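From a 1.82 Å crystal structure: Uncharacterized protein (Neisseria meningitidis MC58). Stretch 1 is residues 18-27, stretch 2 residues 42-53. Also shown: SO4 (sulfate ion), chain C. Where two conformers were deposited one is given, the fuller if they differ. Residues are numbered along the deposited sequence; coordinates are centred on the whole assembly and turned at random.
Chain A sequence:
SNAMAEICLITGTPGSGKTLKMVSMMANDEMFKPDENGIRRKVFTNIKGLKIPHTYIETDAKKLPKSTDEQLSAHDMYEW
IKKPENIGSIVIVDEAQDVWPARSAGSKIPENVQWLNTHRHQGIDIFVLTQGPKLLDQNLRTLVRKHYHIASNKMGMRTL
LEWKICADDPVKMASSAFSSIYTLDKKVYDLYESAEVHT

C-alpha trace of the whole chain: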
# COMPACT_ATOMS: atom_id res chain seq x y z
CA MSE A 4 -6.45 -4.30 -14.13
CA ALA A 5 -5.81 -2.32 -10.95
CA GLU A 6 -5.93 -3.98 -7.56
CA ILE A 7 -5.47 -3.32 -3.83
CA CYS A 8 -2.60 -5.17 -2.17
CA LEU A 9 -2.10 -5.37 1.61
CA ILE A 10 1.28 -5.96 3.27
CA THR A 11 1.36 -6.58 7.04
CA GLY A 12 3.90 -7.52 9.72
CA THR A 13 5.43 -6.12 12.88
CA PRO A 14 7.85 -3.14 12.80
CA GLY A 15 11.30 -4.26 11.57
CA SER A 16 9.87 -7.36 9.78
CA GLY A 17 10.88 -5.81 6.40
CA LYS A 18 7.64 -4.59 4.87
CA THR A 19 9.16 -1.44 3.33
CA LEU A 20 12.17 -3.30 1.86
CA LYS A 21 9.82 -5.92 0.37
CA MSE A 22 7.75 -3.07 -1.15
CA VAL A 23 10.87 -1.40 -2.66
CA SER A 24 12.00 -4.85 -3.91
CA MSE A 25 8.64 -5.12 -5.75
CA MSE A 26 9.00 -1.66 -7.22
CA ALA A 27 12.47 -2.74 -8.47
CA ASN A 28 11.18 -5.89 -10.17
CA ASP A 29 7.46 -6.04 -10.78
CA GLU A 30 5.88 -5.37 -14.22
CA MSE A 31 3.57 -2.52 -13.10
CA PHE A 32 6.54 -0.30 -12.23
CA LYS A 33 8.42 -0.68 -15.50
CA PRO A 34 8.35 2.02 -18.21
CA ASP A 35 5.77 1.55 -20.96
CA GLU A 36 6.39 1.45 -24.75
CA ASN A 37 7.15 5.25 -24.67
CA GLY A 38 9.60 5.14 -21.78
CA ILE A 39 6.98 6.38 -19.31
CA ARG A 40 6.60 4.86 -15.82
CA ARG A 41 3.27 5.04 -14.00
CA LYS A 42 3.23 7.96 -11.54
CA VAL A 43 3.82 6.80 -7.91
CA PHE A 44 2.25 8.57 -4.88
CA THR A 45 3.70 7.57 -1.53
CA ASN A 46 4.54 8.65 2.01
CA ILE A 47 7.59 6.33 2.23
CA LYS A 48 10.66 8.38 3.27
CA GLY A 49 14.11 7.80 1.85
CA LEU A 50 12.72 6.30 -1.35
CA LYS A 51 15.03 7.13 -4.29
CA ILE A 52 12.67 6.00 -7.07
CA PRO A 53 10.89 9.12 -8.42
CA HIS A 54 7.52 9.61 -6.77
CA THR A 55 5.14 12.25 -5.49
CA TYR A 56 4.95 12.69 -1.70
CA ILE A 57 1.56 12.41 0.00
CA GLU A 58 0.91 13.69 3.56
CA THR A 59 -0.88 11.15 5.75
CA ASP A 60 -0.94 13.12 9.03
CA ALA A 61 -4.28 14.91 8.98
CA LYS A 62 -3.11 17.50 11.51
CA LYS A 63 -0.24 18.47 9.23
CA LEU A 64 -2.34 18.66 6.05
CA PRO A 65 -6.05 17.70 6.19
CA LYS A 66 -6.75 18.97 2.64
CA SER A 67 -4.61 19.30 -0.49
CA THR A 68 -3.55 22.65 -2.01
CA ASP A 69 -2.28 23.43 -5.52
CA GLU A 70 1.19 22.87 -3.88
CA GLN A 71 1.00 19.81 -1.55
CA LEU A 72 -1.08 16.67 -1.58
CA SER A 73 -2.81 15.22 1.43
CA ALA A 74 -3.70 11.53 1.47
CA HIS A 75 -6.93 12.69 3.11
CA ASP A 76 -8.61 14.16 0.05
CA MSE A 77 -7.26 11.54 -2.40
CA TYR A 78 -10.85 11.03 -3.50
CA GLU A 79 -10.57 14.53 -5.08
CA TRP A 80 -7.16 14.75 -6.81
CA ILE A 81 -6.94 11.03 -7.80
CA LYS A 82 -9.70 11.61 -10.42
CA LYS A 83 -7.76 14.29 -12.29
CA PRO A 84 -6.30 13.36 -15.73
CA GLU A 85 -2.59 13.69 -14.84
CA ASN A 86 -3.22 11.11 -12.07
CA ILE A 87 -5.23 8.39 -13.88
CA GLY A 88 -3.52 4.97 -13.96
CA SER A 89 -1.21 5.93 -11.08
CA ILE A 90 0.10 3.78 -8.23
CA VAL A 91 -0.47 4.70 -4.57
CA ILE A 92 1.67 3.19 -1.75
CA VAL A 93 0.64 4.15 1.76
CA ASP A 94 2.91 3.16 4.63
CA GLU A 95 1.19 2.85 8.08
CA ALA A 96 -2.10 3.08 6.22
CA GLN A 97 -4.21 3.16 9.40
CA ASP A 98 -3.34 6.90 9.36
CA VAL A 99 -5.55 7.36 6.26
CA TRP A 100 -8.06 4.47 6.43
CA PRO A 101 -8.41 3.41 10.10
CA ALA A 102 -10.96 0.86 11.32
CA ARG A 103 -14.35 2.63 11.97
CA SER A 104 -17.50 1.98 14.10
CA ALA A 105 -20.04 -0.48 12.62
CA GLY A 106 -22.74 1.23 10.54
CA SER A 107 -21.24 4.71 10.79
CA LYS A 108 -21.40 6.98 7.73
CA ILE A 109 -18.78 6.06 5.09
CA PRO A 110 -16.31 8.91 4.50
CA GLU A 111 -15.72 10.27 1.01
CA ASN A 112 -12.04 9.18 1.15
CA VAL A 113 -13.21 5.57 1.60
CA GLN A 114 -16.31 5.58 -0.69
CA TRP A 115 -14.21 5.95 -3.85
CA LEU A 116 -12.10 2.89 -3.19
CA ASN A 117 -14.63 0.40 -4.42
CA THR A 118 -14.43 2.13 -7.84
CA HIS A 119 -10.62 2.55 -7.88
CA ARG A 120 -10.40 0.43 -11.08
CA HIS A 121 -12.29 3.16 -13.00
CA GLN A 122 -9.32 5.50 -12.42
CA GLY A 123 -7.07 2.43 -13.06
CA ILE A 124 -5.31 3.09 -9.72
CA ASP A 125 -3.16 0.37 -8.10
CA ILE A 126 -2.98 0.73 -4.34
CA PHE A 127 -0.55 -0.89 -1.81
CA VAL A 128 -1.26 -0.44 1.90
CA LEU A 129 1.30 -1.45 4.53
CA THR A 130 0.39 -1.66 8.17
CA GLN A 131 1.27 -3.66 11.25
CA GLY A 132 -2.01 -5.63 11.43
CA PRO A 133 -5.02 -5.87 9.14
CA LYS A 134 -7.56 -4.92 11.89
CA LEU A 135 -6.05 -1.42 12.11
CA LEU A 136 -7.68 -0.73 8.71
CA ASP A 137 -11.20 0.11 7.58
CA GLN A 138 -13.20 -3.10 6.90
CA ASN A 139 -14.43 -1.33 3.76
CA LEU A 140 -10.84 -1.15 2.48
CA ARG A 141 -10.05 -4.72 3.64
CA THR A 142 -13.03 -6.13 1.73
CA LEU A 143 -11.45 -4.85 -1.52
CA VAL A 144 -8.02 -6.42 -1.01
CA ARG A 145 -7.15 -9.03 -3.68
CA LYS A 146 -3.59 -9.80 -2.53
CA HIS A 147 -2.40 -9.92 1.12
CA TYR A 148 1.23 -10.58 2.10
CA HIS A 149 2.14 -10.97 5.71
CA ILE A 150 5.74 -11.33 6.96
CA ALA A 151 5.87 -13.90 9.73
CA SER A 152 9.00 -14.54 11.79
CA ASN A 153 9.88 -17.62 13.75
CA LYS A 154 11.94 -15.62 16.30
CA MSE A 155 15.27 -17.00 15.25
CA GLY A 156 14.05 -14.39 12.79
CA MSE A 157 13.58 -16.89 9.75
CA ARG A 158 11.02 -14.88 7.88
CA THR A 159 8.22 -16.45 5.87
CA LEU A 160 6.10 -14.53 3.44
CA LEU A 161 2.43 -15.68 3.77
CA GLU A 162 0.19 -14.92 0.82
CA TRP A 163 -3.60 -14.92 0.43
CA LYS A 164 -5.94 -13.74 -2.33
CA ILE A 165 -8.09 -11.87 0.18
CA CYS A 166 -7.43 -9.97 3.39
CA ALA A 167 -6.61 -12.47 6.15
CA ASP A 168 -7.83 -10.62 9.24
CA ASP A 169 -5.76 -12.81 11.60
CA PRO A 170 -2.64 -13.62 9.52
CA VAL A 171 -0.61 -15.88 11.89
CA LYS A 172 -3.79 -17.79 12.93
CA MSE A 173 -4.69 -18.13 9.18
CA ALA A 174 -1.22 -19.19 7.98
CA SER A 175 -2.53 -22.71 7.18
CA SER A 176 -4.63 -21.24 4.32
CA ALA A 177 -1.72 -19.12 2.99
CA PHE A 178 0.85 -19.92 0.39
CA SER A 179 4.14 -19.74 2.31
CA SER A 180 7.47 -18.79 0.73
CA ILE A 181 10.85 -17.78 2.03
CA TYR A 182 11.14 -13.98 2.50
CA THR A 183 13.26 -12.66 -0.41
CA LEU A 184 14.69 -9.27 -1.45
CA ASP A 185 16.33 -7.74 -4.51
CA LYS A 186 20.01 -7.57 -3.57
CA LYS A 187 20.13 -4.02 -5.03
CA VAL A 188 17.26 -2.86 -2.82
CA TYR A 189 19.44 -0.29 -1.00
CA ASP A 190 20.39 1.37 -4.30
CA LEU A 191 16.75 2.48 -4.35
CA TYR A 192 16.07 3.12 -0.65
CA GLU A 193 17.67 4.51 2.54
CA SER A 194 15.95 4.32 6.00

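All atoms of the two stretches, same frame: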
# COMPACT_ATOMS: atom_id res chain seq x y z
N LYS A 18 8.73 -4.88 5.77
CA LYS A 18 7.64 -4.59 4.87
C LYS A 18 8.09 -3.55 3.83
O LYS A 18 7.84 -3.72 2.64
CB LYS A 18 6.40 -4.05 5.63
CG LYS A 18 5.72 -4.99 6.65
CD LYS A 18 4.47 -4.27 7.29
CE LYS A 18 4.82 -2.97 8.06
NZ LYS A 18 5.65 -3.28 9.30
N THR A 19 8.75 -2.47 4.27
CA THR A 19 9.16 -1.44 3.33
C THR A 19 10.19 -1.98 2.33
O THR A 19 10.10 -1.70 1.14
CB THR A 19 9.70 -0.15 4.02
OG1 THR A 19 8.65 0.42 4.80
CG2 THR A 19 10.09 0.88 2.97
N LEU A 20 11.16 -2.74 2.81
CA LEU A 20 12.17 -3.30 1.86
C LEU A 20 11.53 -4.28 0.87
O LEU A 20 11.89 -4.28 -0.30
CB LEU A 20 13.28 -4.03 2.60
CG LEU A 20 14.23 -3.12 3.38
CD1 LEU A 20 15.06 -4.01 4.22
CD2 LEU A 20 15.08 -2.32 2.39
N LYS A 21 10.57 -5.10 1.33
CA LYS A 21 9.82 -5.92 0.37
C LYS A 21 9.09 -5.06 -0.68
O LYS A 21 9.12 -5.36 -1.88
CB LYS A 21 8.86 -6.88 1.10
CG LYS A 21 8.05 -7.78 0.15
CD LYS A 21 9.04 -8.69 -0.62
CE LYS A 21 8.35 -9.59 -1.64
NZ LYS A 21 9.50 -10.40 -2.23
N MSE A 22 8.43 -4.00 -0.23
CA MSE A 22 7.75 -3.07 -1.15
C MSE A 22 8.72 -2.49 -2.19
O MSE A 22 8.44 -2.53 -3.40
CB MSE A 22 7.03 -1.98 -0.35
CG MSE A 22 6.19 -0.99 -1.19
SE MSE A 22 4.61 -1.84 -1.97
CE MSE A 22 5.10 -1.90 -3.90
N VAL A 23 9.84 -1.93 -1.73
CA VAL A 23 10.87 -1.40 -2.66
C VAL A 23 11.40 -2.48 -3.61
O VAL A 23 11.61 -2.24 -4.81
CB VAL A 23 12.03 -0.71 -1.88
CG1 VAL A 23 13.10 -0.13 -2.87
CG2 VAL A 23 11.49 0.37 -0.91
N SER A 24 11.59 -3.69 -3.10
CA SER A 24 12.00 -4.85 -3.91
C SER A 24 11.00 -5.10 -5.05
O SER A 24 11.37 -5.38 -6.20
CB SER A 24 12.15 -6.09 -3.01
OG SER A 24 12.89 -7.12 -3.65
N MSE A 25 9.71 -5.00 -4.73
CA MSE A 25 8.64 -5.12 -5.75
C MSE A 25 8.70 -4.01 -6.77
O MSE A 25 8.57 -4.25 -7.98
CB MSE A 25 7.27 -5.17 -5.06
CG MSE A 25 7.15 -6.43 -4.19
SE MSE A 25 5.63 -6.37 -2.92
CE MSE A 25 4.34 -6.69 -4.28
N MSE A 26 8.88 -2.79 -6.30
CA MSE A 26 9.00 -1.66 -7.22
C MSE A 26 10.19 -1.85 -8.16
O MSE A 26 10.17 -1.37 -9.30
CB MSE A 26 9.16 -0.38 -6.44
CG MSE A 26 8.02 -0.07 -5.49
SE MSE A 26 8.32 1.61 -4.59
CE MSE A 26 7.99 2.82 -6.11
N ALA A 27 11.23 -2.52 -7.69
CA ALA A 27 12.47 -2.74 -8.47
C ALA A 27 12.32 -3.84 -9.52
O ALA A 27 13.11 -3.89 -10.49
CB ALA A 27 13.63 -3.05 -7.56
N LYS A 42 2.97 7.04 -12.63
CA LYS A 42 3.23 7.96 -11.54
C LYS A 42 2.99 7.23 -10.21
O LYS A 42 2.02 6.49 -10.10
CB LYS A 42 2.30 9.16 -11.65
CG LYS A 42 2.53 10.22 -10.62
CD LYS A 42 1.74 11.52 -10.98
CE LYS A 42 2.18 12.67 -10.07
NZ LYS A 42 1.31 13.91 -10.15
N VAL A 43 3.90 7.42 -9.25
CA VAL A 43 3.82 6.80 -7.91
C VAL A 43 3.57 7.87 -6.82
O VAL A 43 4.28 8.87 -6.76
CB VAL A 43 5.11 5.99 -7.58
CG1 VAL A 43 5.05 5.34 -6.16
CG2 VAL A 43 5.36 4.88 -8.63
N PHE A 44 2.51 7.70 -6.03
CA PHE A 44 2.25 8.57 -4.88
C PHE A 44 2.60 7.76 -3.65
O PHE A 44 2.15 6.61 -3.52
CB PHE A 44 0.77 8.97 -4.82
CG PHE A 44 0.32 9.83 -6.00
CD1 PHE A 44 -0.30 9.26 -7.10
CD2 PHE A 44 0.50 11.21 -5.95
CE1 PHE A 44 -0.72 10.07 -8.18
CE2 PHE A 44 0.10 12.03 -7.03
CZ PHE A 44 -0.52 11.44 -8.14
N THR A 45 3.39 8.32 -2.75
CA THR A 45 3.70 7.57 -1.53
C THR A 45 4.09 8.48 -0.40
O THR A 45 4.42 9.64 -0.63
CB THR A 45 4.76 6.45 -1.78
OG1 THR A 45 4.88 5.60 -0.62
CG2 THR A 45 6.12 7.03 -2.16
N ASN A 46 4.03 7.95 0.82
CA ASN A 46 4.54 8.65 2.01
C ASN A 46 5.84 8.01 2.50
O ASN A 46 6.35 8.41 3.55
CB ASN A 46 3.47 8.70 3.14
CG ASN A 46 3.08 7.31 3.65
OD1 ASN A 46 3.03 6.34 2.89
ND2 ASN A 46 2.79 7.20 4.96
N ILE A 47 6.37 7.00 1.79
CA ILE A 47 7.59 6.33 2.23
C ILE A 47 8.79 7.26 2.13
O ILE A 47 9.04 7.80 1.07
CB ILE A 47 7.88 5.05 1.44
CG1 ILE A 47 6.84 3.94 1.80
CG2 ILE A 47 9.26 4.50 1.79
CD1 ILE A 47 6.87 2.83 0.80
N LYS A 48 9.52 7.44 3.24
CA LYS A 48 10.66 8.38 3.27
C LYS A 48 11.93 7.65 2.88
O LYS A 48 12.09 6.46 3.17
CB LYS A 48 10.84 8.99 4.66
CG LYS A 48 9.68 9.83 5.19
CD LYS A 48 9.83 11.29 4.77
CE LYS A 48 8.69 12.17 5.32
NZ LYS A 48 8.90 13.64 5.00
N GLY A 49 12.82 8.35 2.19
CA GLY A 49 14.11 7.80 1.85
C GLY A 49 14.06 6.98 0.58
O GLY A 49 15.06 6.35 0.22
N LEU A 50 12.91 7.01 -0.09
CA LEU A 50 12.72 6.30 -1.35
C LEU A 50 13.34 7.09 -2.49
O LEU A 50 13.00 8.26 -2.70
CB LEU A 50 11.22 6.07 -1.59
CG LEU A 50 10.87 5.31 -2.87
CD1 LEU A 50 11.41 3.88 -2.77
CD2 LEU A 50 9.36 5.33 -3.16
N LYS A 51 14.26 6.46 -3.23
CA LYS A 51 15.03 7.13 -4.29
C LYS A 51 14.35 7.10 -5.67
O LYS A 51 14.64 7.92 -6.53
CB LYS A 51 16.42 6.52 -4.41
CG LYS A 51 17.32 6.70 -3.20
CD LYS A 51 18.76 6.38 -3.61
CE LYS A 51 19.73 6.36 -2.42
NZ LYS A 51 19.49 5.22 -1.50
N ILE A 52 13.46 6.14 -5.86
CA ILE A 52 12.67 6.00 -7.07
C ILE A 52 11.75 7.22 -7.14
O ILE A 52 11.10 7.54 -6.14
CB ILE A 52 11.80 4.70 -6.96
CG1 ILE A 52 12.70 3.47 -6.78
CG2 ILE A 52 10.86 4.59 -8.17
CD1 ILE A 52 12.01 2.16 -6.45
N PRO A 53 11.72 7.92 -8.30
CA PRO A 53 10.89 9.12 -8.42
C PRO A 53 9.44 8.85 -8.02
O PRO A 53 8.88 7.81 -8.37
CB PRO A 53 11.01 9.50 -9.91
CG PRO A 53 12.34 8.98 -10.28
CD PRO A 53 12.50 7.69 -9.53
S SO4 C . 9.24 -2.60 8.38
O1 SO4 C . 8.89 -1.77 9.46
O2 SO4 C . 10.56 -3.15 8.50
O3 SO4 C . 9.11 -1.76 7.20
O4 SO4 C . 8.29 -3.71 8.34

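A helix and an irregular segment can be held together without a single hydrogen bond between them, provided that one face of the helix carries apolar groups and the segment delivers matching ones at the right spacing. The contact between residues 18-27 and 42-53 is a compact example. It buries 341 Å² in total, both sides summed, and no hydrogen bond crosses it.

The centre is Met 26, a selenomethionine, which has more of its surface covered by the opposing stretch than any other residue here. Its chain leaves the helix with chi1 m and chi2 t, so that it reaches out before chi3, in p, turns the terminal methyl. That methyl meets two residues far apart in the second stretch: CE of Met 26 lies 3.9 Å from CG1 of Val 43, on the short strand, and 4.1 Å from CD2 of Leu 50, in the loop. Nearer the helix backbone, CB of Met 26 packs 3.8 Å from CD1 of Ile 52. A long, unbranched and flexible side chain suits this position, because it can make contact along its length, from CB to the terminal methyl, which reaches Val 43, Leu 50 and Ile 52 alike.

One helical turn earlier, Val 23 continues the same surface. Its CA-to-CB bond points sideways relative to the loop, yet the branching at CB still brings both methyls within range: CG2 of Val 23 is 4.0 Å from CD1 of Leu 50, and CG1 of Val 23 is 4.4 Å from CD1 of Ile 52. Leu 50 and Ile 52 both point toward the helix, whereas Lys 51 between them reaches no part of it and is exposed. Leu 50 and Ile 52 thus give their apolar groups to the helix, while the exposed Lys 51 stays clear of it, its NZ hydrogen-bonded elsewhere in the structure.

Further back along the helix the packing passes to Ile 47. Its CD1 approaches CG of Met 22 at 4.4 Å, a looser contact, while its CG2 lies 3.9 Å from CG2 of Thr 19. The loop is braced locally here, since the backbone N of Ile 47 donates to OG1 of Thr 45 at 3.2 Å. Beyond Ile 47, Gly 49 adopts a positive phi of 85°, a conformation that favours glycine, just before Leu 50 returns to the helix.

Thr 19 marks the change from apolar to polar. Its methyl serves the loop, while its OG1 lies 3.3 Å from O3 of the sulfate ion. The backbone gives the anion firmer anchorage: N of Thr 19 donates to sulfate O3 at 3.0 Å and N of Lys 18 to sulfate O4 at 2.9 Å. The Lys 18 side chain adds a third hydrogen bond, from NZ to sulfate O4 at 2.8 Å, bringing a positive charge to the anion. Lys 18 itself does not touch the loop. A threonine thus suits the border, carrying a methyl and a hydroxyl on one short side chain.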